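Local coordinates for protein kojibiose phosphorylase (Gut metagenome, PDB 6W0P) that belongs to glycoside hydrolase family 65, with a beta-rich N-terminal domain and a helical central catalytic domain, at residues A[373-376]-A[377-380]; A[428-431]-A[432-436]; A[519-522]-A[523-526]. All blocks are in the same frame, centred on the assembly; numbering follows the deposited sequence.

Interaction 1 (A[373-376]-A[377-380]); sequences MFRY and NTLE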
loop_
_atom_site.group_PDB
_atom_site.type_symbol
_atom_site.label_atom_id
_atom_site.label_comp_id
_atom_site.label_asym_id
_atom_site.label_seq_id
_atom_site.Cartn_x
_atom_site.Cartn_y
_atom_site.Cartn_z
ATOM N N MET A 373 -6.522 -18.723 -26.137
ATOM C CA MET A 373 -5.816 -17.932 -27.190
ATOM C C MET A 373 -5.709 -16.484 -26.715
ATOM O O MET A 373 -4.684 -15.800 -27.012
ATOM C CB MET A 373 -6.548 -17.965 -28.537
ATOM C CG MET A 373 -6.428 -19.285 -29.288
ATOM S SD MET A 373 -4.772 -19.937 -29.428
ATOM C CE MET A 373 -3.955 -18.595 -30.283
ATOM N N PHE A 374 -6.702 -16.026 -25.957
ATOM C CA PHE A 374 -6.603 -14.685 -25.344
ATOM C C PHE A 374 -5.265 -14.608 -24.610
ATOM O O PHE A 374 -4.614 -13.552 -24.707
ATOM C CB PHE A 374 -7.763 -14.359 -24.404
ATOM C CG PHE A 374 -7.397 -13.260 -23.444
ATOM C CD1 PHE A 374 -7.238 -11.955 -23.882
ATOM C CD2 PHE A 374 -7.137 -13.544 -22.117
ATOM C CE1 PHE A 374 -6.886 -10.945 -23.002
ATOM C CE2 PHE A 374 -6.769 -12.538 -21.239
ATOM C CZ PHE A 374 -6.645 -11.238 -21.684
ATOM N N ARG A 375 -4.899 -15.666 -23.877
ATOM C CA ARG A 375 -3.654 -15.719 -23.061
ATOM C C ARG A 375 -2.435 -15.880 -23.975
ATOM O O ARG A 375 -1.403 -15.285 -23.683
ATOM C CB ARG A 375 -3.721 -16.844 -22.024
ATOM C CG ARG A 375 -4.847 -16.672 -21.016
ATOM C CD ARG A 375 -4.751 -15.400 -20.176
ATOM N NE ARG A 375 -5.624 -15.475 -19.002
ATOM C CZ ARG A 375 -5.687 -14.589 -18.016
ATOM N NH1 ARG A 375 -4.927 -13.510 -18.027
ATOM N NH2 ARG A 375 -6.522 -14.784 -17.011
ATOM N N TYR A 376 -2.527 -16.688 -25.023
ATOM C CA TYR A 376 -1.422 -16.823 -25.999
ATOM C C TYR A 376 -1.141 -15.434 -26.571
ATOM O O TYR A 376 0.027 -15.048 -26.678
ATOM C CB TYR A 376 -1.708 -17.830 -27.118
ATOM C CG TYR A 376 -0.523 -17.927 -28.038
ATOM C CD1 TYR A 376 0.592 -18.672 -27.691
ATOM C CD2 TYR A 376 -0.448 -17.129 -29.170
ATOM C CE1 TYR A 376 1.726 -18.681 -28.488
ATOM C CE2 TYR A 376 0.677 -17.126 -29.979
ATOM C CZ TYR A 376 1.770 -17.899 -29.636
ATOM O OH TYR A 376 2.863 -17.880 -30.453
ATOM N N ASN A 377 -2.190 -14.674 -26.872
ATOM C CA ASN A 377 -2.057 -13.388 -27.599
ATOM C C ASN A 377 -1.645 -12.275 -26.631
ATOM O O ASN A 377 -1.458 -11.151 -27.119
ATOM C CB ASN A 377 -3.322 -13.063 -28.399
ATOM C CG ASN A 377 -3.517 -13.981 -29.586
ATOM O OD1 ASN A 377 -2.564 -14.280 -30.305
ATOM N ND2 ASN A 377 -4.741 -14.428 -29.809
ATOM N N THR A 378 -1.536 -12.560 -25.326
ATOM C CA THR A 378 -1.045 -11.606 -24.291
ATOM C C THR A 378 0.208 -12.190 -23.628
ATOM O O THR A 378 0.553 -11.726 -22.526
ATOM C CB THR A 378 -2.124 -11.264 -23.247
ATOM O OG1 THR A 378 -2.808 -12.458 -22.851
ATOM C CG2 THR A 378 -3.109 -10.251 -23.779
ATOM N N LEU A 379 0.878 -13.139 -24.290
ATOM C CA LEU A 379 2.182 -13.697 -23.840
ATOM C C LEU A 379 3.223 -12.581 -23.667
ATOM O O LEU A 379 3.966 -12.635 -22.688
ATOM C CB LEU A 379 2.694 -14.747 -24.835
ATOM C CG LEU A 379 2.686 -16.191 -24.343
ATOM C CD1 LEU A 379 3.372 -17.117 -25.353
ATOM C CD2 LEU A 379 3.350 -16.324 -22.979
ATOM N N GLU A 380 3.318 -11.624 -24.591
ATOM C CA GLU A 380 4.408 -10.608 -24.551
ATOM C C GLU A 380 4.235 -9.750 -23.286
ATOM O O GLU A 380 5.241 -9.507 -22.565
ATOM C CB GLU A 380 4.448 -9.802 -25.850
ATOM C CG GLU A 380 5.009 -10.613 -27.003
ATOM C CD GLU A 380 6.494 -10.960 -26.887
ATOM O OE1 GLU A 380 7.271 -10.109 -26.388
ATOM O OE2 GLU A 380 6.875 -12.089 -27.268
HETATM O O HOH W 1 -3.291 -12.081 -20.058
#
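The hydroxyl of T378 is gripped from two sides: OG1 donates to F374 O at 2.8 Å and accepts from a water 2.9 Å from it. That water in turn accepts from R375 NH1, lying in plane at the edge of the guanidinium, whose NH2 is paired with E353. With chi1 at 44°, OG1 sits between the backbone N and the carbonyl carbon of T378, turned back over the last helical turn; it lies above the centre of the F374 ring, while T378 CG2 lies 3.9 Å from F374 CE1. On the backbone, N377 N gives the last helical bond to M373 O at 2.7 Å, and L379 N to Y376 O, 3.2 Å and from above the carbonyl plane, closes the beta turn. The Y376 ring has N377 OD1 near its edge and L379 CD1 3.9 Å from Y376 CE1. Its hydroxyl bonds E446 of helix 437-458, and N377 ND2 bonds P330 O, so both polar ends are tied to neighbouring parts of the fold. Y376 to L379 form a type I beta turn that follows the last turn of helix 365-376 and leads into helix 379-388, within the helical catalytic domain of a family 65 enzyme.

Interaction 2 (A[428-431]-A[432-436]); sequences YHYM and KIYND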
loop_
_atom_site.group_PDB
_atom_site.type_symbol
_atom_site.label_atom_id
_atom_site.label_comp_id
_atom_site.label_asym_id
_atom_site.label_seq_id
_atom_site.Cartn_x
_atom_site.Cartn_y
_atom_site.Cartn_z
ATOM N N TYR A 428 -3.920 -27.831 -20.021
ATOM C CA TYR A 428 -4.076 -29.230 -19.553
ATOM C C TYR A 428 -5.544 -29.682 -19.617
ATOM O O TYR A 428 -5.836 -30.758 -20.160
ATOM C CB TYR A 428 -3.519 -29.350 -18.139
ATOM C CG TYR A 428 -3.901 -30.607 -17.405
ATOM C CD1 TYR A 428 -3.275 -31.818 -17.661
ATOM C CD2 TYR A 428 -4.879 -30.579 -16.423
ATOM C CE1 TYR A 428 -3.631 -32.974 -16.980
ATOM C CE2 TYR A 428 -5.234 -31.722 -15.723
ATOM C CZ TYR A 428 -4.612 -32.923 -16.005
ATOM O OH TYR A 428 -4.990 -34.023 -15.280
ATOM N N HIS A 429 -6.470 -28.890 -19.083
ATOM C CA HIS A 429 -7.915 -29.227 -19.052
ATOM C C HIS A 429 -8.438 -29.317 -20.491
ATOM O O HIS A 429 -9.163 -30.272 -20.823
ATOM C CB HIS A 429 -8.674 -28.226 -18.165
ATOM C CG HIS A 429 -9.952 -28.752 -17.612
ATOM N ND1 HIS A 429 -10.785 -27.975 -16.830
ATOM C CD2 HIS A 429 -10.570 -29.934 -17.781
ATOM C CE1 HIS A 429 -11.851 -28.690 -16.507
ATOM N NE2 HIS A 429 -11.751 -29.897 -17.085
ATOM N N TYR A 430 -8.023 -28.378 -21.334
ATOM C CA TYR A 430 -8.424 -28.292 -22.753
ATOM C C TYR A 430 -7.981 -29.560 -23.501
ATOM O O TYR A 430 -8.783 -30.158 -24.266
ATOM C CB TYR A 430 -7.796 -27.059 -23.399
ATOM C CG TYR A 430 -8.117 -26.957 -24.862
ATOM C CD1 TYR A 430 -9.421 -26.738 -25.259
ATOM C CD2 TYR A 430 -7.148 -27.118 -25.842
ATOM C CE1 TYR A 430 -9.764 -26.660 -26.598
ATOM C CE2 TYR A 430 -7.473 -27.032 -27.186
ATOM C CZ TYR A 430 -8.791 -26.818 -27.563
ATOM O OH TYR A 430 -9.171 -26.739 -28.864
ATOM N N MET A 431 -6.713 -29.938 -23.311
ATOM C CA MET A 431 -6.113 -31.121 -23.969
ATOM C C MET A 431 -6.806 -32.370 -23.410
ATOM O O MET A 431 -7.012 -33.321 -24.178
ATOM C CB MET A 431 -4.597 -31.180 -23.737
ATOM C CG MET A 431 -3.860 -30.030 -24.414
ATOM S SD MET A 431 -4.009 -30.057 -26.240
ATOM C CE MET A 431 -3.140 -31.589 -26.578
ATOM N N LYS A 432 -7.207 -32.345 -22.140
ATOM C CA LYS A 432 -7.848 -33.515 -21.505
ATOM C C LYS A 432 -9.242 -33.737 -22.117
ATOM O O LYS A 432 -9.641 -34.886 -22.224
ATOM C CB LYS A 432 -7.903 -33.330 -19.990
ATOM C CG LYS A 432 -8.534 -34.497 -19.248
ATOM C CD LYS A 432 -9.067 -34.117 -17.896
ATOM C CE LYS A 432 -8.167 -34.496 -16.739
ATOM N NZ LYS A 432 -8.836 -34.182 -15.447
ATOM N N ILE A 433 -9.944 -32.685 -22.536
ATOM C CA ILE A 433 -11.295 -32.823 -23.151
ATOM C C ILE A 433 -11.167 -33.064 -24.663
ATOM O O ILE A 433 -11.972 -33.842 -25.182
ATOM C CB ILE A 433 -12.172 -31.598 -22.821
ATOM C CG1 ILE A 433 -12.285 -31.351 -21.313
ATOM C CG2 ILE A 433 -13.536 -31.735 -23.470
ATOM C CD1 ILE A 433 -12.777 -32.546 -20.513
ATOM N N TYR A 434 -10.206 -32.440 -25.350
ATOM C CA TYR A 434 -10.162 -32.383 -26.840
ATOM C C TYR A 434 -8.886 -32.952 -27.467
ATOM O O TYR A 434 -8.861 -33.101 -28.711
ATOM C CB TYR A 434 -10.288 -30.936 -27.286
ATOM C CG TYR A 434 -11.677 -30.419 -27.071
ATOM C CD1 TYR A 434 -12.721 -30.892 -27.846
ATOM C CD2 TYR A 434 -11.951 -29.490 -26.080
ATOM C CE1 TYR A 434 -14.007 -30.413 -27.665
ATOM C CE2 TYR A 434 -13.228 -29.003 -25.890
ATOM C CZ TYR A 434 -14.255 -29.467 -26.688
ATOM O OH TYR A 434 -15.516 -29.003 -26.512
ATOM N N ASN A 435 -7.855 -33.207 -26.666
ATOM C CA ASN A 435 -6.521 -33.670 -27.131
ATOM C C ASN A 435 -6.205 -33.049 -28.501
ATOM O O ASN A 435 -5.989 -33.811 -29.456
ATOM C CB ASN A 435 -6.469 -35.196 -27.142
ATOM C CG ASN A 435 -5.048 -35.692 -27.261
ATOM O OD1 ASN A 435 -4.120 -34.891 -27.344
ATOM N ND2 ASN A 435 -4.872 -37.006 -27.263
ATOM N N ASP A 436 -6.171 -31.715 -28.567
ATOM C CA ASP A 436 -6.016 -30.903 -29.800
ATOM C C ASP A 436 -4.523 -30.757 -30.117
ATOM O O ASP A 436 -3.891 -29.789 -29.647
ATOM C CB ASP A 436 -6.716 -29.560 -29.614
ATOM C CG ASP A 436 -6.651 -28.614 -30.800
ATOM O OD1 ASP A 436 -5.815 -28.858 -31.715
ATOM O OD2 ASP A 436 -7.416 -27.617 -30.778
HETATM O O HOH W 2 -7.197 -33.160 -13.406
#
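Y430 OH donates to D436 OD2 across 2.7 Å, meeting the carboxylate through the anti lone pair of OD2, in the plane of the phenol ring and at its edge. The carboxylate plane is turned 49° from that ring, and D436 CB lies 3.6 Å from Y430 CE2. On the other flank of the ring, Y430 CE1 lies 3.6 Å from Y434 CD2; the two side chains run at about a right angle, with ring planes 42° apart. M431 folds over the helix end: bent twice along its chain, it brings SD to 3.4 Å from D436 O and CE to 3.5 Å from N435 OD1. At the other end of the segment Y428 OH lies 3.5 Å from K432 CE, and a water accepts from both Y428 OH and K432 NZ.

This is the C-terminal end of helix 418-434, where N435 takes a positive phi and its N still bonds M431 O at 2.6 Å. D436 then serves as N-cap of helix 437-458, its OD1 accepting from F439 N.

In the second shell, K369 forms a salt bridge with D436 OD2, and Q365 is hydrogen-bonded to Y430 OH, so helix 365-376 holds the tyrosine–aspartate pair from outside. The F439 ring meets that of Y430 edge-to-face, while L361 of helix 351-361 also packs on Y430.

Interaction 3 (A[519-522]-A[523-526]); sequences GFTK and KDLA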
loop_
_atom_site.group_PDB
_atom_site.type_symbol
_atom_site.label_atom_id
_atom_site.label_comp_id
_atom_site.label_asym_id
_atom_site.label_seq_id
_atom_site.Cartn_x
_atom_site.Cartn_y
_atom_site.Cartn_z
ATOM N N GLY A 519 14.431 -19.741 -25.360
ATOM C CA GLY A 519 15.699 -19.811 -24.609
ATOM C C GLY A 519 15.674 -20.888 -23.541
ATOM O O GLY A 519 16.173 -20.647 -22.436
ATOM N N PHE A 520 15.096 -22.050 -23.833
ATOM C CA PHE A 520 14.952 -23.135 -22.832
ATOM C C PHE A 520 15.974 -24.220 -23.171
ATOM O O PHE A 520 15.748 -24.980 -24.138
ATOM C CB PHE A 520 13.504 -23.635 -22.773
ATOM C CG PHE A 520 13.106 -24.269 -21.464
ATOM C CD1 PHE A 520 12.955 -23.496 -20.324
ATOM C CD2 PHE A 520 12.849 -25.630 -21.364
ATOM C CE1 PHE A 520 12.580 -24.067 -19.116
ATOM C CE2 PHE A 520 12.460 -26.195 -20.156
ATOM C CZ PHE A 520 12.337 -25.414 -19.033
ATOM N N THR A 521 17.049 -24.276 -22.380
ATOM C CA THR A 521 18.277 -25.078 -22.642
ATOM C C THR A 521 18.192 -26.398 -21.871
ATOM O O THR A 521 17.339 -26.506 -20.961
ATOM C CB THR A 521 19.536 -24.305 -22.236
ATOM O OG1 THR A 521 19.589 -24.284 -20.810
ATOM C CG2 THR A 521 19.550 -22.882 -22.750
ATOM N N LYS A 522 19.069 -27.348 -22.197
ATOM C CA LYS A 522 19.174 -28.655 -21.491
ATOM C C LYS A 522 19.377 -28.374 -19.998
ATOM O O LYS A 522 18.978 -29.206 -19.180
ATOM C CB LYS A 522 20.323 -29.490 -22.074
ATOM C CG LYS A 522 20.132 -29.936 -23.520
ATOM C CD LYS A 522 21.162 -30.948 -23.988
ATOM C CE LYS A 522 20.752 -31.694 -25.244
ATOM N NZ LYS A 522 21.593 -31.297 -26.395
ATOM N N LYS A 523 19.990 -27.233 -19.685
ATOM C CA LYS A 523 20.348 -26.801 -18.314
ATOM C C LYS A 523 19.077 -26.329 -17.590
ATOM O O LYS A 523 18.934 -26.613 -16.386
ATOM C CB LYS A 523 21.434 -25.726 -18.415
ATOM C CG LYS A 523 22.214 -25.472 -17.132
ATOM C CD LYS A 523 22.800 -24.073 -17.015
ATOM C CE LYS A 523 22.712 -23.531 -15.598
ATOM N NZ LYS A 523 23.775 -22.538 -15.316
ATOM N N ASP A 524 18.185 -25.639 -18.296
ATOM C CA ASP A 524 16.870 -25.225 -17.746
ATOM C C ASP A 524 16.063 -26.499 -17.461
ATOM O O ASP A 524 15.477 -26.586 -16.364
ATOM C CB ASP A 524 16.159 -24.232 -18.673
ATOM C CG ASP A 524 16.902 -22.918 -18.869
ATOM O OD1 ASP A 524 17.628 -22.517 -17.936
ATOM O OD2 ASP A 524 16.751 -22.300 -19.960
ATOM N N LEU A 525 16.102 -27.485 -18.364
ATOM C CA LEU A 525 15.352 -28.768 -18.210
ATOM C C LEU A 525 15.875 -29.559 -17.015
ATOM O O LEU A 525 15.046 -30.228 -16.373
ATOM C CB LEU A 525 15.453 -29.609 -19.481
ATOM C CG LEU A 525 14.389 -29.271 -20.515
ATOM C CD1 LEU A 525 14.910 -29.474 -21.935
ATOM C CD2 LEU A 525 13.126 -30.079 -20.265
ATOM N N ALA A 526 17.187 -29.514 -16.752
ATOM C CA ALA A 526 17.801 -30.193 -15.591
ATOM C C ALA A 526 17.361 -29.460 -14.322
ATOM O O ALA A 526 17.037 -30.138 -13.328
ATOM C CB ALA A 526 19.304 -30.251 -15.713
#
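F520 and D524 make the close-packed side of this contact. D524 CB sits over one face of the F520 ring, 3.8 Å from its centroid and 22° off the normal, a CH-pi contact, while L525 CG meets CE2 of the same ring at 3.6 Å. The ring reaches both because CG of F520 stands anti to the backbone N (chi1 -155°), which turns the ring toward D524 and L525; beyond it V449 and K453 of helix 437-458 pack against the ring.

Next to this apolar patch lies a capping box. T521 N donates to D524 OD2 at 3.1 Å along a nearly straight line, 169° at the hydrogen, but from above the carboxylate plane. In return T521 OG1 accepts from D524 N at 3.2 Å and, weakly, from K523 N. Routine helical bonds follow, among them L525 N to T521 O at 3.0 Å.

The lysines form the loose side: K522 and K523 are exposed, and the K523 chain runs off from 519-522. T521 is itself exposed, although its OG1 and N are bonded. G519, with positive phi, ends helix 513-518 in a Schellman motif. D524 thus takes the N-H of the N-cap residue, and T521 OG1 those of K523 and D524. G519 O, an acceptor 3.0 Å from D524 OD2, would disfavour the carboxylate's negative charge, which the helix start probably favours.

Overall arrangement
All three contacts belong to the central catalytic domain and come in series along the chain: interaction 1, then interaction 2, then interaction 3. Each marks a helix boundary: 365-376 to 379-388, 418-434 to 437-458, and 513-518 to 522-534. Helix 437-458 is the common element, starting at the end of interaction 2 and packing against side chains of both interactions 1 and 3. The centres of interactions 1 and 2 lie 18 Å apart. Those of interactions 1 and 3 are separated by 23 Å, and those of interactions 2 and 3 by 26 Å; none touches another. The three thus sit at helix junctions of one helical domain, from the buried interaction 1 to interaction 3 at the surface.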